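Mannitol dehydrogenase (Pseudomonas fluorescens, PDB 1LJ8) probably catalyses the NAD-dependent interconversion of mannitol and fructose, as a long-chain dehydrogenase whose Rossmann domain carries the bound nicotinamide-adenine-dinucleotide. Local coordinates at residues K16-Y20 / D47-N51; E54-W58 / G273-K279; I116-P122 / A171-R176; F382-V387 / E452-G456; I444-L449 / F465-E470. All coordinates share one frame. Numbering follows the deposited sequence.

Contact 1 (K16-Y20 / D47-N51)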
# COMPACT_ATOMS: atom_id res chain seq x y z
N LYS A 16 -20.98 -16.18 4.08
CA LYS A 16 -21.84 -15.01 4.24
C LYS A 16 -22.06 -14.36 2.87
O LYS A 16 -21.13 -14.26 2.04
CB LYS A 16 -21.21 -14.02 5.21
CG LYS A 16 -20.64 -14.68 6.47
CD LYS A 16 -21.65 -14.92 7.57
CE LYS A 16 -20.91 -15.25 8.92
NZ LYS A 16 -20.02 -14.13 9.56
N LEU A 17 -23.31 -13.96 2.63
CA LEU A 17 -23.70 -13.35 1.35
C LEU A 17 -24.19 -11.93 1.52
O LEU A 17 -24.66 -11.55 2.60
CB LEU A 17 -24.85 -14.16 0.73
CG LEU A 17 -24.70 -15.68 0.65
CD1 LEU A 17 -26.01 -16.25 0.12
CD2 LEU A 17 -23.49 -16.08 -0.25
N PRO A 18 -24.08 -11.12 0.47
CA PRO A 18 -24.56 -9.74 0.53
C PRO A 18 -26.03 -9.84 0.92
O PRO A 18 -26.75 -10.75 0.46
CB PRO A 18 -24.44 -9.28 -0.91
CG PRO A 18 -23.22 -9.99 -1.40
CD PRO A 18 -23.37 -11.38 -0.80
N ALA A 19 -26.49 -8.92 1.75
CA ALA A 19 -27.89 -8.92 2.22
C ALA A 19 -28.71 -7.92 1.42
O ALA A 19 -29.90 -7.76 1.67
CB ALA A 19 -27.96 -8.60 3.72
N TYR A 20 -28.10 -7.30 0.43
CA TYR A 20 -28.83 -6.33 -0.39
C TYR A 20 -28.97 -6.89 -1.79
O TYR A 20 -28.25 -7.83 -2.17
CB TYR A 20 -28.06 -5.00 -0.44
CG TYR A 20 -26.58 -5.18 -0.76
CD1 TYR A 20 -26.09 -5.01 -2.07
CD2 TYR A 20 -25.68 -5.52 0.24
CE1 TYR A 20 -24.71 -5.18 -2.36
CE2 TYR A 20 -24.30 -5.69 -0.02
CZ TYR A 20 -23.83 -5.51 -1.35
OH TYR A 20 -22.48 -5.67 -1.61
N ASP A 47 -19.32 -2.68 1.56
CA ASP A 47 -20.23 -3.83 1.46
C ASP A 47 -20.90 -3.99 2.84
O ASP A 47 -22.12 -4.24 2.91
CB ASP A 47 -19.41 -5.10 1.10
CG ASP A 47 -20.22 -6.39 1.18
OD1 ASP A 47 -20.86 -6.73 0.16
OD2 ASP A 47 -20.22 -7.06 2.25
N ALA A 48 -20.14 -3.80 3.91
CA ALA A 48 -20.72 -3.94 5.27
C ALA A 48 -21.84 -2.90 5.48
O ALA A 48 -22.88 -3.21 6.08
CB ALA A 48 -19.62 -3.76 6.36
N LEU A 49 -21.65 -1.68 4.97
CA LEU A 49 -22.68 -0.62 5.10
C LEU A 49 -23.93 -1.02 4.32
O LEU A 49 -25.06 -0.88 4.81
CB LEU A 49 -22.17 0.72 4.52
CG LEU A 49 -23.16 1.92 4.60
CD1 LEU A 49 -23.47 2.26 6.06
CD2 LEU A 49 -22.51 3.10 3.95
N MSE A 50 -23.72 -1.50 3.10
CA MSE A 50 -24.84 -1.93 2.24
C MSE A 50 -25.62 -3.04 2.90
O MSE A 50 -26.85 -3.09 2.77
CB MSE A 50 -24.29 -2.40 0.86
CG MSE A 50 -23.81 -1.21 0.08
SE MSE A 50 -23.15 -1.92 -1.62
CE MSE A 50 -22.52 -0.38 -2.39
N ASN A 51 -24.94 -3.90 3.65
CA ASN A 51 -25.65 -4.98 4.34
C ASN A 51 -26.56 -4.47 5.45
O ASN A 51 -27.42 -5.23 5.93
CB ASN A 51 -24.70 -6.02 4.90
CG ASN A 51 -24.21 -6.98 3.83
OD1 ASN A 51 -24.86 -7.15 2.80
ND2 ASN A 51 -23.09 -7.60 4.07
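Before the first Rossmann strand, residues 16-20 run as an irregular loop past the C-terminal turn of helix 42-50. Lys-16 pairs with the neighbouring strand 96-107, its backbone hydrogen-bonded to Val-96 and Val-98, and its amine forms a salt bridge with Glu-95. Leu-17 turns its side chain away from the helix, toward Leu-8. Pro-18 N has no hydrogen to donate, and the residue's contact here is van der Waals, its CA lying 3.5 Å from Asn-51 OD1. At Ala-19 the loop is fastened: its backbone N donates to Asn-51 OD1 at 2.6 Å and nearly straight, 172° at the hydrogen. The small methyl is compatible with a close backbone approach, Ala-19 CA to Asn-51 CA being 5.0 Å. Tyr-20 then lays its ring along the helix. One face is covered by Met-50, a selenomethionine, whose CB sits 3.6 Å from the ring centroid in a CH-pi contact and whose SE lies 4.0 Å from it, a Met-aromatic contact. At the far end of the ring, Tyr-20 OH donates to Asp-47 OD1 at 2.6 Å, an oxygen that also accepts from Gly-100 N. Tyrosine thus serves both needs, a flat apolar surface for Met-50 and a hydroxyl for a buried carboxylate, so the loop is held to the helix by directed bonds as well as by apolar cover.

Contact 2 (E54-W58 / G273-K279)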
# COMPACT_ATOMS: atom_id res chain seq x y z
N GLU A 54 -28.13 0.59 3.86
CA GLU A 54 -27.86 2.00 3.56
C GLU A 54 -26.71 2.06 2.57
O GLU A 54 -25.96 1.09 2.42
CB GLU A 54 -27.42 2.74 4.83
CG GLU A 54 -28.52 2.91 5.85
CD GLU A 54 -28.01 3.63 7.08
OE1 GLU A 54 -27.27 4.63 6.94
OE2 GLU A 54 -28.36 3.20 8.19
N GLY A 55 -26.58 3.23 1.94
CA GLY A 55 -25.50 3.47 1.00
C GLY A 55 -25.42 2.60 -0.23
O GLY A 55 -24.32 2.33 -0.73
N LEU A 56 -26.57 2.16 -0.73
CA LEU A 56 -26.59 1.31 -1.92
C LEU A 56 -26.22 2.12 -3.16
O LEU A 56 -26.01 1.55 -4.25
CB LEU A 56 -27.96 0.69 -2.13
CG LEU A 56 -28.50 -0.15 -0.97
CD1 LEU A 56 -29.85 -0.76 -1.34
CD2 LEU A 56 -27.56 -1.25 -0.67
N ASP A 57 -26.13 3.44 -2.99
CA ASP A 57 -25.76 4.32 -4.08
C ASP A 57 -24.27 4.65 -4.06
O ASP A 57 -23.79 5.57 -4.76
CB ASP A 57 -26.60 5.61 -4.04
CG ASP A 57 -26.40 6.40 -2.78
OD1 ASP A 57 -26.40 5.81 -1.66
OD2 ASP A 57 -26.28 7.63 -2.91
N TRP A 58 -23.52 3.85 -3.29
CA TRP A 58 -22.07 4.05 -3.19
C TRP A 58 -21.27 2.84 -3.70
O TRP A 58 -20.20 2.50 -3.18
CB TRP A 58 -21.68 4.37 -1.74
CG TRP A 58 -22.10 5.79 -1.37
CD1 TRP A 58 -23.17 6.17 -0.59
CD2 TRP A 58 -21.43 6.99 -1.74
NE1 TRP A 58 -23.19 7.55 -0.44
CE2 TRP A 58 -22.13 8.07 -1.13
CE3 TRP A 58 -20.30 7.26 -2.51
CZ2 TRP A 58 -21.71 9.43 -1.27
CZ3 TRP A 58 -19.88 8.62 -2.66
CH2 TRP A 58 -20.60 9.68 -2.04
N GLY A 273 -19.94 14.62 -0.62
CA GLY A 273 -20.56 13.51 0.11
C GLY A 273 -19.73 12.24 0.26
O GLY A 273 -18.64 12.13 -0.31
N ARG A 274 -20.24 11.29 1.04
CA ARG A 274 -19.51 10.05 1.23
C ARG A 274 -20.46 9.09 1.87
O ARG A 274 -21.49 9.53 2.42
CB ARG A 274 -18.32 10.27 2.20
CG ARG A 274 -18.78 10.82 3.62
CD ARG A 274 -17.67 10.60 4.69
NE ARG A 274 -17.95 11.20 6.01
CZ ARG A 274 -18.70 10.63 6.96
NH1 ARG A 274 -19.29 9.43 6.75
NH2 ARG A 274 -18.82 11.23 8.15
N PRO A 275 -20.15 7.79 1.82
CA PRO A 275 -21.01 6.78 2.47
C PRO A 275 -20.91 7.02 4.00
O PRO A 275 -19.87 7.51 4.49
CB PRO A 275 -20.35 5.43 2.13
CG PRO A 275 -19.48 5.74 0.86
CD PRO A 275 -19.01 7.18 1.10
N ALA A 276 -21.95 6.63 4.73
CA ALA A 276 -21.96 6.72 6.20
C ALA A 276 -21.12 5.56 6.81
O ALA A 276 -21.61 4.73 7.59
CB ALA A 276 -23.43 6.63 6.69
N TRP A 277 -19.84 5.51 6.45
CA TRP A 277 -18.94 4.45 6.91
C TRP A 277 -18.83 4.36 8.44
O TRP A 277 -18.47 3.31 8.99
CB TRP A 277 -17.53 4.65 6.32
CG TRP A 277 -17.40 4.31 4.84
CD1 TRP A 277 -17.76 3.14 4.20
CD2 TRP A 277 -16.74 5.12 3.84
NE1 TRP A 277 -17.35 3.18 2.86
CE2 TRP A 277 -16.72 4.38 2.63
CE3 TRP A 277 -16.15 6.40 3.86
CZ2 TRP A 277 -16.15 4.88 1.44
CZ3 TRP A 277 -15.58 6.89 2.68
CH2 TRP A 277 -15.60 6.13 1.49
N GLU A 278 -19.12 5.46 9.14
CA GLU A 278 -18.98 5.37 10.60
C GLU A 278 -19.97 4.38 11.19
O GLU A 278 -19.75 3.90 12.30
CB GLU A 278 -19.15 6.75 11.30
CG GLU A 278 -20.47 7.47 11.03
CD GLU A 278 -20.40 8.40 9.79
OE1 GLU A 278 -20.35 7.87 8.65
OE2 GLU A 278 -20.36 9.66 9.97
N LYS A 279 -21.05 4.08 10.47
CA LYS A 279 -22.04 3.13 10.97
C LYS A 279 -21.48 1.71 10.96
O LYS A 279 -22.06 0.80 11.60
CB LYS A 279 -23.33 3.20 10.13
CG LYS A 279 -24.13 4.51 10.37
CD LYS A 279 -25.37 4.66 9.50
CE LYS A 279 -26.04 6.05 9.77
NZ LYS A 279 -27.17 6.32 8.86
O HOH W 1 -24.49 9.28 1.84
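Trp-58 lays its indole over the Pro-275 ring, with Pro-275 CG 3.7 Å from the centroid of the five-membered ring and above its face. Proline suits the place because its ring CH groups are rigid and slightly polarised, good partners for an electron-rich indole in a CH-pi contact. Farther along, Trp-58 CZ2 comes within 3.3 Å of Arg-274 N and Trp-58 CH2 within 3.5 Å of Gly-273 C. Gly-273 has backbone angles that would jam a CB against the preceding carbonyl, so glycine is called for here. A water, 3.1 Å from Trp-58 NE1 and 3.1 Å from Arg-274 O, accepts from the indole and donates to the carbonyl.

The indole hangs from a type I turn, Gly-55 to Trp-58, that leads into the Rossmann strand 59-64; the opposing loop joins strands 263-266 and 283-284, and Ile-126 of strand 126-129 touches both Trp-58 and Pro-275. At the exposed end Lys-279 NZ donates to Glu-54 OE1 at 2.6 Å in a salt bridge. Within the loop, Arg-274 NH1 and NH2 reach Glu-278 OE1 and OE2 at 2.7 and 2.9 Å. Arg-274 NH1 also bonds Pro-275 O, which accepts weakly from Trp-277 N in the inverse gamma turn centred on Ala-276. The two distant segments are therefore joined by dispersion around the tryptophan, by a water bridge at the indole NH and by charge at the more exposed end.

Contact 3 (I116-P122 / A171-R176)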
# COMPACT_ATOMS: atom_id res chain seq x y z
N ILE A 116 -12.55 8.59 -18.68
CA ILE A 116 -12.74 10.02 -18.35
C ILE A 116 -14.24 10.27 -18.11
O ILE A 116 -14.64 10.93 -17.13
CB ILE A 116 -12.20 10.96 -19.49
CG1 ILE A 116 -10.67 10.79 -19.60
CG2 ILE A 116 -12.59 12.45 -19.23
CD1 ILE A 116 -10.07 11.44 -20.89
N ASP A 117 -15.08 9.70 -18.99
CA ASP A 117 -16.53 9.88 -18.84
C ASP A 117 -17.04 9.34 -17.51
O ASP A 117 -17.91 9.94 -16.87
CB ASP A 117 -17.30 9.17 -19.96
CG ASP A 117 -17.20 9.89 -21.31
OD1 ASP A 117 -16.81 11.07 -21.32
OD2 ASP A 117 -17.52 9.26 -22.35
N LYS A 118 -16.53 8.18 -17.14
CA LYS A 118 -16.95 7.56 -15.86
C LYS A 118 -16.52 8.47 -14.70
O LYS A 118 -17.32 8.76 -13.81
CB LYS A 118 -16.26 6.18 -15.70
CG LYS A 118 -16.54 5.50 -14.33
CD LYS A 118 -18.04 5.25 -14.07
CE LYS A 118 -18.60 4.15 -15.00
NZ LYS A 118 -20.06 3.91 -14.69
N LEU A 119 -15.26 8.89 -14.70
CA LEU A 119 -14.76 9.78 -13.63
C LEU A 119 -15.48 11.14 -13.62
O LEU A 119 -15.51 11.83 -12.60
CB LEU A 119 -13.25 10.00 -13.80
CG LEU A 119 -12.42 8.71 -13.67
CD1 LEU A 119 -10.97 9.01 -14.14
CD2 LEU A 119 -12.45 8.20 -12.21
N ALA A 120 -16.02 11.54 -14.76
CA ALA A 120 -16.73 12.81 -14.85
C ALA A 120 -18.25 12.69 -14.68
O ALA A 120 -18.96 13.70 -14.76
CB ALA A 120 -16.38 13.51 -16.23
N SER A 121 -18.75 11.47 -14.43
CA SER A 121 -20.20 11.29 -14.27
C SER A 121 -20.63 11.85 -12.91
O SER A 121 -19.94 11.68 -11.88
CB SER A 121 -20.62 9.82 -14.47
OG SER A 121 -20.16 8.95 -13.45
N PRO A 122 -21.76 12.56 -12.88
CA PRO A 122 -22.20 13.15 -11.60
C PRO A 122 -22.38 12.21 -10.42
O PRO A 122 -22.17 12.64 -9.27
CB PRO A 122 -23.49 13.93 -11.98
CG PRO A 122 -23.99 13.23 -13.25
CD PRO A 122 -22.72 12.82 -13.98
N ALA A 171 -8.29 15.40 -16.54
CA ALA A 171 -9.22 15.44 -17.67
C ALA A 171 -10.67 15.29 -17.17
O ALA A 171 -11.60 15.90 -17.73
CB ALA A 171 -8.88 14.32 -18.71
N ALA A 172 -10.90 14.47 -16.14
CA ALA A 172 -12.25 14.29 -15.63
C ALA A 172 -12.75 15.58 -14.98
O ALA A 172 -13.92 15.93 -15.15
CB ALA A 172 -12.32 13.14 -14.58
N LEU A 173 -11.88 16.24 -14.22
CA LEU A 173 -12.33 17.46 -13.52
C LEU A 173 -12.66 18.55 -14.54
O LEU A 173 -13.63 19.26 -14.36
CB LEU A 173 -11.28 17.93 -12.53
CG LEU A 173 -11.17 16.98 -11.29
CD1 LEU A 173 -9.94 17.36 -10.46
CD2 LEU A 173 -12.42 17.10 -10.40
N THR A 174 -11.86 18.65 -15.59
CA THR A 174 -12.13 19.64 -16.63
C THR A 174 -13.50 19.40 -17.27
O THR A 174 -14.31 20.34 -17.44
CB THR A 174 -11.03 19.59 -17.69
OG1 THR A 174 -9.79 19.96 -17.07
CG2 THR A 174 -11.34 20.54 -18.86
N GLN A 175 -13.78 18.14 -17.60
CA GLN A 175 -15.07 17.76 -18.19
C GLN A 175 -16.23 18.04 -17.22
O GLN A 175 -17.30 18.55 -17.65
CB GLN A 175 -15.04 16.27 -18.58
CG GLN A 175 -16.26 15.79 -19.39
CD GLN A 175 -16.00 14.44 -20.05
OE1 GLN A 175 -15.05 14.30 -20.82
NE2 GLN A 175 -16.86 13.46 -19.76
N ARG A 176 -16.07 17.70 -15.93
CA ARG A 176 -17.12 17.99 -14.96
C ARG A 176 -17.41 19.50 -14.92
O ARG A 176 -18.58 19.92 -14.94
CB ARG A 176 -16.76 17.50 -13.53
CG ARG A 176 -16.69 15.96 -13.43
CD ARG A 176 -16.11 15.51 -12.07
NE ARG A 176 -17.11 15.48 -11.00
CZ ARG A 176 -17.79 14.41 -10.62
NH1 ARG A 176 -17.59 13.23 -11.20
NH2 ARG A 176 -18.73 14.51 -9.69
O HOH W 2 -19.27 14.17 -18.07
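Ala-172 lies at the apolar centre, its CB 3.4 Å from Leu-119 CB and 4.4 Å from Ala-120 CB. Alanine's small methyl is compatible with close backbone approach: the CA atoms of Ala-120 and Ala-172 are 4.8 Å apart. Ile-116 widens the patch, reaching Ala-171 CB with its CD1 at 3.8 Å, while Phe-168, one turn earlier on helix 165-178, touches both Ile-116 and Leu-119.

The contact joins two helices of the Rossmann domain, 112-119 and 165-178, each preceding a parallel strand of the main sheet, 126-129 and 185-188, which are neighbours at one end of that sheet. The helices thus pack beside each other as their strands do, about 11 Å from the bound NAD at the side chain of Leu-119.

Outward from the patch, Arg-176 bends round the end of the first helix. Its CG packs 3.5 Å from Ala-120 CA, and its NH1 donates to Leu-119 O at 2.9 Å and, weakly, to Ser-121 O at 2.9 Å, while its NE bonds Pro-182 O. A long arginine suits a helix end, where carbonyls lack the amide partners of the next turn. On the other edge Gln-175 NE2 donates to Asp-117 OD1 at 2.9 Å and to a water at 3.0 Å; Gln-113 bonds both Asp-117 OD1 and Gln-175 OE1.

Contact 4 (F382-V387 / E452-G456)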
# COMPACT_ATOMS: atom_id res chain seq x y z
N PHE A 382 11.35 2.47 0.68
CA PHE A 382 12.34 3.03 1.59
C PHE A 382 12.13 4.49 2.01
O PHE A 382 12.18 4.78 3.20
CB PHE A 382 13.78 2.83 1.06
CG PHE A 382 14.43 1.56 1.58
CD1 PHE A 382 14.47 0.42 0.80
CD2 PHE A 382 14.96 1.50 2.87
CE1 PHE A 382 15.01 -0.76 1.27
CE2 PHE A 382 15.52 0.31 3.37
CZ PHE A 382 15.55 -0.83 2.56
N PRO A 383 11.91 5.43 1.05
CA PRO A 383 11.72 6.85 1.44
C PRO A 383 10.46 7.12 2.25
O PRO A 383 10.37 8.16 2.90
CB PRO A 383 11.73 7.61 0.07
CG PRO A 383 11.23 6.53 -0.93
CD PRO A 383 11.97 5.27 -0.42
N LYS A 384 9.49 6.20 2.21
CA LYS A 384 8.28 6.37 3.01
C LYS A 384 8.38 5.72 4.38
O LYS A 384 7.94 6.30 5.37
CB LYS A 384 7.06 5.74 2.32
CG LYS A 384 6.32 6.66 1.40
CD LYS A 384 7.16 7.08 0.23
CE LYS A 384 6.35 8.04 -0.67
NZ LYS A 384 7.21 8.64 -1.72
N PHE A 385 8.95 4.51 4.41
CA PHE A 385 8.92 3.70 5.63
C PHE A 385 10.11 3.74 6.55
O PHE A 385 9.94 3.52 7.77
CB PHE A 385 8.78 2.19 5.30
CG PHE A 385 7.58 1.81 4.46
CD1 PHE A 385 7.49 0.50 3.94
CD2 PHE A 385 6.52 2.72 4.20
CE1 PHE A 385 6.34 0.10 3.16
CE2 PHE A 385 5.38 2.33 3.42
CZ PHE A 385 5.29 1.03 2.91
N THR A 386 11.29 4.01 5.98
CA THR A 386 12.55 3.87 6.72
C THR A 386 13.47 5.09 6.72
O THR A 386 14.05 5.45 7.74
CB THR A 386 13.29 2.68 6.11
OG1 THR A 386 12.41 1.55 6.14
CG2 THR A 386 14.63 2.40 6.85
N VAL A 387 13.60 5.74 5.57
CA VAL A 387 14.46 6.89 5.52
C VAL A 387 14.08 8.01 6.51
O VAL A 387 14.98 8.64 7.07
CB VAL A 387 14.59 7.43 4.07
CG1 VAL A 387 15.44 8.70 4.04
CG2 VAL A 387 15.27 6.36 3.19
N GLU A 452 19.15 9.87 -4.87
CA GLU A 452 18.43 10.84 -4.07
C GLU A 452 16.93 10.61 -3.91
O GLU A 452 16.41 10.83 -2.81
CB GLU A 452 18.71 12.26 -4.58
CG GLU A 452 18.28 13.33 -3.59
CD GLU A 452 18.61 14.77 -4.05
OE1 GLU A 452 19.60 14.94 -4.80
OE2 GLU A 452 17.88 15.71 -3.65
N GLU A 453 16.25 10.12 -4.94
CA GLU A 453 14.82 9.90 -4.81
C GLU A 453 14.49 8.66 -3.95
O GLU A 453 13.30 8.37 -3.70
CB GLU A 453 14.13 9.77 -6.17
CG GLU A 453 14.63 8.59 -6.97
CD GLU A 453 15.85 8.91 -7.83
OE1 GLU A 453 16.67 9.79 -7.46
OE2 GLU A 453 15.98 8.23 -8.87
N ILE A 454 15.53 7.93 -3.52
CA ILE A 454 15.29 6.79 -2.64
C ILE A 454 15.81 7.15 -1.25
O ILE A 454 15.08 7.03 -0.26
CB ILE A 454 16.04 5.48 -3.09
CG1 ILE A 454 15.57 5.06 -4.49
CG2 ILE A 454 15.79 4.32 -2.08
CD1 ILE A 454 16.31 3.81 -5.06
N PHE A 455 17.06 7.62 -1.16
CA PHE A 455 17.65 7.85 0.15
C PHE A 455 17.83 9.27 0.67
O PHE A 455 18.29 9.44 1.79
CB PHE A 455 19.00 7.12 0.27
CG PHE A 455 18.89 5.62 0.10
CD1 PHE A 455 19.28 5.00 -1.11
CD2 PHE A 455 18.34 4.83 1.11
CE1 PHE A 455 19.13 3.63 -1.30
CE2 PHE A 455 18.17 3.43 0.92
CZ PHE A 455 18.57 2.83 -0.27
N GLY A 456 17.51 10.26 -0.14
CA GLY A 456 17.65 11.62 0.33
C GLY A 456 19.08 12.10 0.41
O GLY A 456 19.98 11.45 -0.13
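Phe-382 holds chi1 near -93°, between the usual wells; its ring meets that of Phe-455 obliquely, centroids 5.8 Å apart and planes at 50°. Phe-455, chi1 m, starts away from the opposite segment, yet its ring swings back: its CE2 lies 4.2 Å from Phe-382 CD2 and its CD2 lies 4.0 Å from Val-387 CG2. Ile-454, chi1 m, sets its CG2 4.0 Å from Phe-382 CB.

Helices 378-385 and 452-455, with Val-387 opening helix 387-396, belong to the all-helical C-terminal domain, and helix 401-413 closes the aromatic cluster through Trp-410 and Val-407. The side chain of Pro-383 is about 7 Å from that of Glu-133, an NAD-binding residue, and about 12 Å from the NAD itself.

Pro-383 lies where helix 378-385 is kinked; lacking an amide hydrogen, it fits there, and its CB meets Ile-454 O at 3.4 Å. Val-387, chi1 t, brings CG2 to 3.5 Å from the same Ile-454 O. Gly-456, just past helix 452-455, has positive phi, which favours glycine.

Contact 5 (I444-L449 / F465-E470)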
# COMPACT_ATOMS: atom_id res chain seq x y z
N ILE A 444 29.27 -0.23 -3.84
CA ILE A 444 27.87 -0.18 -3.42
C ILE A 444 27.53 1.05 -2.58
O ILE A 444 26.54 1.73 -2.85
CB ILE A 444 27.48 -1.49 -2.68
CG1 ILE A 444 27.43 -2.63 -3.69
CG2 ILE A 444 26.11 -1.33 -1.94
CD1 ILE A 444 27.36 -4.03 -3.08
N SER A 445 28.35 1.39 -1.60
CA SER A 445 27.96 2.54 -0.78
C SER A 445 27.98 3.81 -1.61
O SER A 445 27.12 4.67 -1.45
CB SER A 445 28.85 2.66 0.50
OG SER A 445 30.22 2.82 0.15
N GLN A 446 28.93 3.93 -2.54
CA GLN A 446 28.99 5.14 -3.34
C GLN A 446 27.85 5.25 -4.36
O GLN A 446 27.37 6.36 -4.66
CB GLN A 446 30.33 5.20 -4.10
CG GLN A 446 30.50 6.42 -4.98
CD GLN A 446 30.70 7.71 -4.20
OE1 GLN A 446 31.05 8.75 -4.79
NE2 GLN A 446 30.49 7.67 -2.87
N ARG A 447 27.40 4.12 -4.88
CA ARG A 447 26.35 4.14 -5.90
C ARG A 447 24.93 4.03 -5.34
O ARG A 447 24.07 4.83 -5.70
CB ARG A 447 26.54 3.00 -6.90
CG ARG A 447 27.81 3.08 -7.77
CD ARG A 447 27.96 1.75 -8.52
NE ARG A 447 28.97 1.77 -9.57
CZ ARG A 447 29.31 0.70 -10.29
NH1 ARG A 447 28.72 -0.48 -10.07
NH2 ARG A 447 30.24 0.82 -11.24
N LEU A 448 24.70 3.02 -4.51
CA LEU A 448 23.36 2.80 -3.98
C LEU A 448 22.88 3.92 -3.07
O LEU A 448 21.76 4.38 -3.22
CB LEU A 448 23.29 1.46 -3.24
CG LEU A 448 21.88 1.14 -2.70
CD1 LEU A 448 20.93 0.93 -3.87
CD2 LEU A 448 21.92 -0.11 -1.88
N LEU A 449 23.74 4.40 -2.18
CA LEU A 449 23.30 5.45 -1.26
C LEU A 449 23.17 6.83 -1.89
O LEU A 449 22.60 7.73 -1.25
CB LEU A 449 24.24 5.50 -0.04
CG LEU A 449 24.38 4.21 0.78
CD1 LEU A 449 25.31 4.47 2.01
CD2 LEU A 449 22.99 3.72 1.23
N PHE A 465 26.56 7.02 9.20
CA PHE A 465 25.63 6.06 8.59
C PHE A 465 26.33 5.24 7.53
O PHE A 465 26.13 4.02 7.42
CB PHE A 465 24.43 6.78 7.94
CG PHE A 465 23.46 5.82 7.31
CD1 PHE A 465 22.43 5.26 8.07
CD2 PHE A 465 23.64 5.41 6.00
CE1 PHE A 465 21.58 4.29 7.53
CE2 PHE A 465 22.80 4.43 5.42
CZ PHE A 465 21.78 3.88 6.18
N VAL A 466 27.15 5.89 6.71
CA VAL A 466 27.84 5.13 5.66
C VAL A 466 28.73 4.02 6.28
O VAL A 466 28.76 2.90 5.77
CB VAL A 466 28.71 6.07 4.79
CG1 VAL A 466 29.61 5.24 3.86
CG2 VAL A 466 27.79 6.97 3.95
N ALA A 467 29.42 4.31 7.38
CA ALA A 467 30.28 3.29 8.02
C ALA A 467 29.43 2.12 8.54
O ALA A 467 29.80 0.96 8.40
CB ALA A 467 31.07 3.92 9.19
N ALA A 468 28.28 2.45 9.12
CA ALA A 468 27.40 1.42 9.66
C ALA A 468 26.86 0.55 8.50
O ALA A 468 26.77 -0.67 8.61
CB ALA A 468 26.23 2.07 10.43
N PHE A 469 26.48 1.20 7.41
CA PHE A 469 25.99 0.47 6.24
C PHE A 469 27.05 -0.46 5.71
O PHE A 469 26.77 -1.62 5.41
CB PHE A 469 25.59 1.47 5.14
CG PHE A 469 25.31 0.82 3.82
CD1 PHE A 469 24.07 0.24 3.57
CD2 PHE A 469 26.32 0.72 2.87
CE1 PHE A 469 23.84 -0.42 2.40
CE2 PHE A 469 26.09 0.04 1.67
CZ PHE A 469 24.84 -0.54 1.43
N GLU A 470 28.29 0.01 5.60
CA GLU A 470 29.34 -0.83 5.09
C GLU A 470 29.67 -2.02 6.01
O GLU A 470 29.92 -3.12 5.51
CB GLU A 470 30.60 0.02 4.81
CG GLU A 470 30.39 0.94 3.59
CD GLU A 470 31.60 1.78 3.26
OE1 GLU A 470 32.58 1.77 4.03
OE2 GLU A 470 31.57 2.45 2.21
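Helix 444-448 and the 465-470 part of helix 463-488 cross at 119°, steeply rather than side by side, with axes 10.7 Å apart at closest approach. That wide gap is filled by large side chains, the nearest CA pair, Ser-445 and Glu-470, being 6.9 Å apart. Phe-469 fills much of it: its CZ lies 3.7 Å from Ile-444 CG2 near the ring plane, its CE2 is 4.0 Å from Ser-445 CA, and Leu-449 CD2 lies over one ring face, while Leu-449 CD1 is 4.0 Å from Phe-469 CD2. Branched Leu-449 also spans to Val-466, CD1 to CG2 4.0 Å, and to the edge of Phe-465, CD1 to CE2 4.2 Å. On the solvent side Ser-445 OG donates to Glu-470 OE2 over a very short 2.5 Å; serine's short hydroxyl side chain gives the carboxylate a partner across the gap. Beneath this, helix 401-413 receives Leu-448 on Trp-410 and Phe-465 on Ala-404, while helix 387-396 meets Phe-465 through Ile-390 and Ile-394, placing the long helix 463-488 against the C-terminal bundle.

How the contacts relate
Contacts 1, 2 and 3 belong to the nucleotide-binding half of the chain, contacts 4 and 5 to the helical C-terminal half. Contacts 1 and 2 touch, since Leu-49 of helix 42-50 packs on Pro-275 and Ala-276; contact 3 stands apart, its centre about 22 Å from that of contact 2. Contacts 4 and 5 alternate along the chain and meet where Phe-455 CD1 lies 3.3 Å from Leu-448 O, both drawing on Trp-410 of helix 401-413. The partly buried contacts 1 to 3 combine apolar packing with polar anchors, whereas buried contact 4 relies on apolar contact across its segments, and contact 5 adds one serine-carboxylate bond at its edge.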